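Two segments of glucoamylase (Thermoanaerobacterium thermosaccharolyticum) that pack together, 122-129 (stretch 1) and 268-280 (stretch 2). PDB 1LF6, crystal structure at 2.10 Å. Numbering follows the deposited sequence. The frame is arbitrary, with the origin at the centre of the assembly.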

# COMPACT_ATOMS: atom_id res chain seq x y z
N LYS A 122 -13.25 3.10 19.54
CA LYS A 122 -11.81 3.28 19.64
C LYS A 122 -11.28 4.57 19.02
O LYS A 122 -11.86 5.12 18.09
N ASP A 123 -10.16 5.04 19.55
CA ASP A 123 -9.47 6.23 19.08
C ASP A 123 -8.05 5.73 18.90
O ASP A 123 -7.40 5.36 19.88
N ILE A 124 -7.58 5.72 17.66
CA ILE A 124 -6.24 5.21 17.37
C ILE A 124 -5.33 6.18 16.64
O ILE A 124 -5.73 6.82 15.66
N PHE A 125 -4.09 6.27 17.11
CA PHE A 125 -3.07 7.14 16.53
C PHE A 125 -1.75 6.84 17.24
O PHE A 125 -1.69 5.96 18.09
N THR A 126 -0.69 7.56 16.89
CA THR A 126 0.60 7.32 17.52
C THR A 126 1.13 8.53 18.28
O THR A 126 0.61 9.64 18.15
N ASP A 127 2.16 8.29 19.08
CA ASP A 127 2.81 9.33 19.87
C ASP A 127 3.82 10.02 18.96
O ASP A 127 4.79 9.41 18.52
N VAL A 128 3.58 11.30 18.66
CA VAL A 128 4.46 12.05 17.78
C VAL A 128 5.91 12.14 18.27
O VAL A 128 6.83 12.31 17.47
N LYS A 129 6.11 12.00 19.58
CA LYS A 129 7.45 12.10 20.16
C LYS A 129 8.21 10.81 20.34
O LYS A 129 9.45 10.82 20.40
N ASP A 268 -0.54 13.64 28.58
CA ASP A 268 -1.98 13.90 28.58
C ASP A 268 -2.59 13.45 27.26
O ASP A 268 -2.18 13.90 26.19
N TYR A 269 -3.57 12.56 27.34
CA TYR A 269 -4.22 12.01 26.16
C TYR A 269 -4.61 13.04 25.10
O TYR A 269 -4.14 12.97 23.96
N ASN A 270 -5.47 13.99 25.46
CA ASN A 270 -5.91 15.01 24.50
C ASN A 270 -4.74 15.76 23.89
O ASN A 270 -4.80 16.16 22.73
N ASN A 271 -3.68 15.95 24.66
CA ASN A 271 -2.51 16.65 24.17
C ASN A 271 -1.83 15.83 23.06
O ASN A 271 -1.50 16.37 22.01
N LEU A 272 -1.63 14.54 23.32
CA LEU A 272 -1.00 13.65 22.35
C LEU A 272 -1.84 13.59 21.08
O LEU A 272 -1.31 13.68 19.97
N LYS A 273 -3.14 13.44 21.26
CA LYS A 273 -4.06 13.35 20.14
C LYS A 273 -4.05 14.64 19.31
O LYS A 273 -3.93 14.59 18.08
N ASN A 274 -4.17 15.78 19.98
CA ASN A 274 -4.17 17.05 19.27
C ASN A 274 -2.84 17.29 18.55
O ASN A 274 -2.82 17.82 17.44
N ASN A 275 -1.73 16.89 19.17
CA ASN A 275 -0.42 17.07 18.56
C ASN A 275 -0.31 16.21 17.30
O ASN A 275 0.31 16.61 16.31
N TYR A 276 -0.89 15.02 17.35
CA TYR A 276 -0.86 14.11 16.22
C TYR A 276 -1.62 14.75 15.07
O TYR A 276 -1.12 14.84 13.94
N ILE A 277 -2.83 15.22 15.37
CA ILE A 277 -3.69 15.87 14.38
C ILE A 277 -3.08 17.14 13.80
O ILE A 277 -3.08 17.33 12.58
N ASP A 278 -2.55 18.00 14.66
CA ASP A 278 -1.95 19.26 14.22
C ASP A 278 -0.80 19.04 13.23
O ASP A 278 -0.68 19.77 12.25
N GLU A 279 0.04 18.05 13.52
CA GLU A 279 1.17 17.77 12.65
C GLU A 279 0.71 17.40 11.24
O GLU A 279 1.27 17.86 10.25
N TRP A 280 -0.33 16.57 11.17
CA TRP A 280 -0.89 16.15 9.89
C TRP A 280 -1.63 17.28 9.20
O TRP A 280 -1.58 17.40 7.97

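One phenylalanine is the largest single contributor: Phe125, reaching out from a strand, lies across one side of a helix and meets four of its residues, and its aromatic ring and its CB both enter CH-pi contacts. The principle is familiar from strand-helix packing, in which alternate strand residues face the helix and the helix answers with side chains spaced three or four apart. Accordingly, Asp123 and Phe125 point toward the helix, whereas Lys122 and Ile124 point away, and the axes cross at 67° with a closest approach of 8.6 Å.

Phe125 adopts the p rotamer (chi1 62°). Lys273 CA sits over one face of the Phe125 ring, 4.0 Å from the centroid, so the helix backbone itself forms part of the packing surface. Phe125 CB in turn lies almost squarely over the Tyr276 ring, 3.7 Å from its centroid. Tyr269 and Tyr276, both t, make oblique aromatic pairs with Phe125, while Leu272 (m, t) brings CB to 3.9 Å from Phe125 CE1.

At one end the contact turns polar. Lys273, extended with every chi angle near t, carries NZ to 3.1 Å from Asp123 OD2 in a salt bridge. Asp123 OD2 also accepts a weak hydrogen bond from Tyr269 OH at 3.2 Å; Asp123 itself is m.

Beyond the strand residues, Val128 (m) extends the apolar surface, with CG1 4.1 Å from Tyr276 CB. Val128 CG1 also comes within 3.2 Å of Glu279 OE2, a close methyl-to-carboxylate contact. Thr126 (p) places OG1 at the edge of the Tyr276 ring, 3.2 Å from CE1. The CA-to-CB bond of Asp127 (t) points away from the helix, yet its OD2 accepts from Lys129 N at 2.9 Å and also lies 3.5 Å from Leu272 CD2. A water links the backbones, donating to Thr126 O (2.7 Å) and Leu272 O (2.8 Å) and accepting from Val128 N (2.9 Å).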

# COMPACT_ATOMS: atom_id res chain seq x y z
CB LYS A 122 -11.09 2.09 18.98
CG LYS A 122 -11.57 0.72 19.44
CD LYS A 122 -10.93 -0.38 18.59
CE LYS A 122 -11.35 -1.76 19.06
NZ LYS A 122 -10.76 -2.85 18.21
CB ASP A 123 -9.52 7.33 20.14
CG ASP A 123 -10.82 8.10 20.13
OD1 ASP A 123 -11.85 7.50 19.74
OD2 ASP A 123 -10.83 9.29 20.52
CB ILE A 124 -6.35 3.91 16.54
CG1 ILE A 124 -7.22 2.90 17.30
CG2 ILE A 124 -4.96 3.33 16.28
CD1 ILE A 124 -7.61 1.69 16.48
CB PHE A 125 -3.45 8.61 16.71
CG PHE A 125 -3.57 9.04 18.15
CD1 PHE A 125 -2.48 9.60 18.82
CD2 PHE A 125 -4.76 8.87 18.84
CE1 PHE A 125 -2.58 9.98 20.16
CE2 PHE A 125 -4.88 9.24 20.18
CZ PHE A 125 -3.79 9.80 20.84
CB THR A 126 1.65 6.89 16.48
OG1 THR A 126 1.77 7.90 15.48
CG2 THR A 126 1.24 5.57 15.83
CB ASP A 127 3.51 8.69 21.07
CG ASP A 127 4.08 9.71 22.05
OD1 ASP A 127 4.24 9.36 23.24
OD2 ASP A 127 4.37 10.85 21.64
CB VAL A 128 3.93 13.49 17.55
CG1 VAL A 128 2.56 13.44 16.89
CG2 VAL A 128 3.85 14.23 18.88
CB LYS A 129 7.38 12.82 21.51
CG LYS A 129 7.27 14.32 21.42
CD LYS A 129 7.39 14.94 22.80
CE LYS A 129 7.62 16.43 22.72
NZ LYS A 129 7.90 17.00 24.07
CB ASP A 268 -2.26 15.38 28.80
CG ASP A 268 -3.71 15.74 28.55
OD1 ASP A 268 -4.05 16.11 27.40
OD2 ASP A 268 -4.52 15.64 29.50
CB TYR A 269 -5.47 11.21 26.55
CG TYR A 269 -6.15 10.59 25.36
CD1 TYR A 269 -5.61 9.47 24.72
CD2 TYR A 269 -7.30 11.16 24.82
CE1 TYR A 269 -6.20 8.94 23.58
CE2 TYR A 269 -7.90 10.64 23.68
CZ TYR A 269 -7.34 9.53 23.06
OH TYR A 269 -7.94 9.01 21.93
CB ASN A 270 -6.86 16.01 25.17
CG ASN A 270 -8.19 15.38 25.53
OD1 ASN A 270 -8.84 14.76 24.69
ND2 ASN A 270 -8.60 15.55 26.78
CB ASN A 271 -1.51 16.90 25.31
CG ASN A 271 -1.19 18.36 25.48
OD1 ASN A 271 -0.79 19.04 24.52
ND2 ASN A 271 -1.36 18.87 26.70
CB LEU A 272 -0.87 12.24 22.91
CG LEU A 272 0.22 11.96 23.95
CD1 LEU A 272 0.09 10.51 24.41
CD2 LEU A 272 1.59 12.21 23.35
CB LYS A 273 -5.47 13.06 20.65
CG LYS A 273 -6.49 12.83 19.56
CD LYS A 273 -7.83 12.46 20.16
CE LYS A 273 -8.92 12.50 19.11
NZ LYS A 273 -10.26 12.28 19.73
CB ASN A 274 -4.46 18.21 20.23
CG ASN A 274 -5.87 18.16 20.80
OD1 ASN A 274 -6.82 17.80 20.10
ND2 ASN A 274 -6.02 18.54 22.06
CB ASN A 275 0.70 16.68 19.54
CG ASN A 275 0.84 17.66 20.69
OD1 ASN A 275 1.61 17.42 21.63
ND2 ASN A 275 0.11 18.76 20.63
CB TYR A 276 -1.51 12.77 16.59
CG TYR A 276 -1.52 11.74 15.48
CD1 TYR A 276 -0.43 10.89 15.27
CD2 TYR A 276 -2.63 11.60 14.65
CE1 TYR A 276 -0.44 9.93 14.25
CE2 TYR A 276 -2.65 10.65 13.63
CZ TYR A 276 -1.56 9.82 13.44
OH TYR A 276 -1.59 8.87 12.43
CB ILE A 277 -5.07 16.20 14.98
CG1 ILE A 277 -5.78 14.91 15.39
CG2 ILE A 277 -5.92 16.98 13.98
CD1 ILE A 277 -7.06 15.13 16.18
CB ASP A 278 -1.43 20.08 15.40
CG ASP A 278 -2.53 20.56 16.33
OD1 ASP A 278 -3.63 20.89 15.83
OD2 ASP A 278 -2.30 20.61 17.55
CB GLU A 279 2.01 16.63 13.23
CG GLU A 279 3.50 16.93 13.26
CD GLU A 279 4.33 15.81 13.88
OE1 GLU A 279 5.55 16.01 14.06
OE2 GLU A 279 3.77 14.74 14.18
CB TRP A 280 -1.83 14.96 10.10
CG TRP A 280 -1.14 13.64 10.02
CD1 TRP A 280 -1.06 12.69 10.99
CD2 TRP A 280 -0.40 13.14 8.90
NE1 TRP A 280 -0.31 11.62 10.55
CE2 TRP A 280 0.11 11.87 9.27
CE3 TRP A 280 -0.11 13.64 7.62
CZ2 TRP A 280 0.89 11.10 8.41
CZ3 TRP A 280 0.67 12.87 6.77
CH2 TRP A 280 1.16 11.61 7.16
O HOH W 1 0.88 11.93 19.64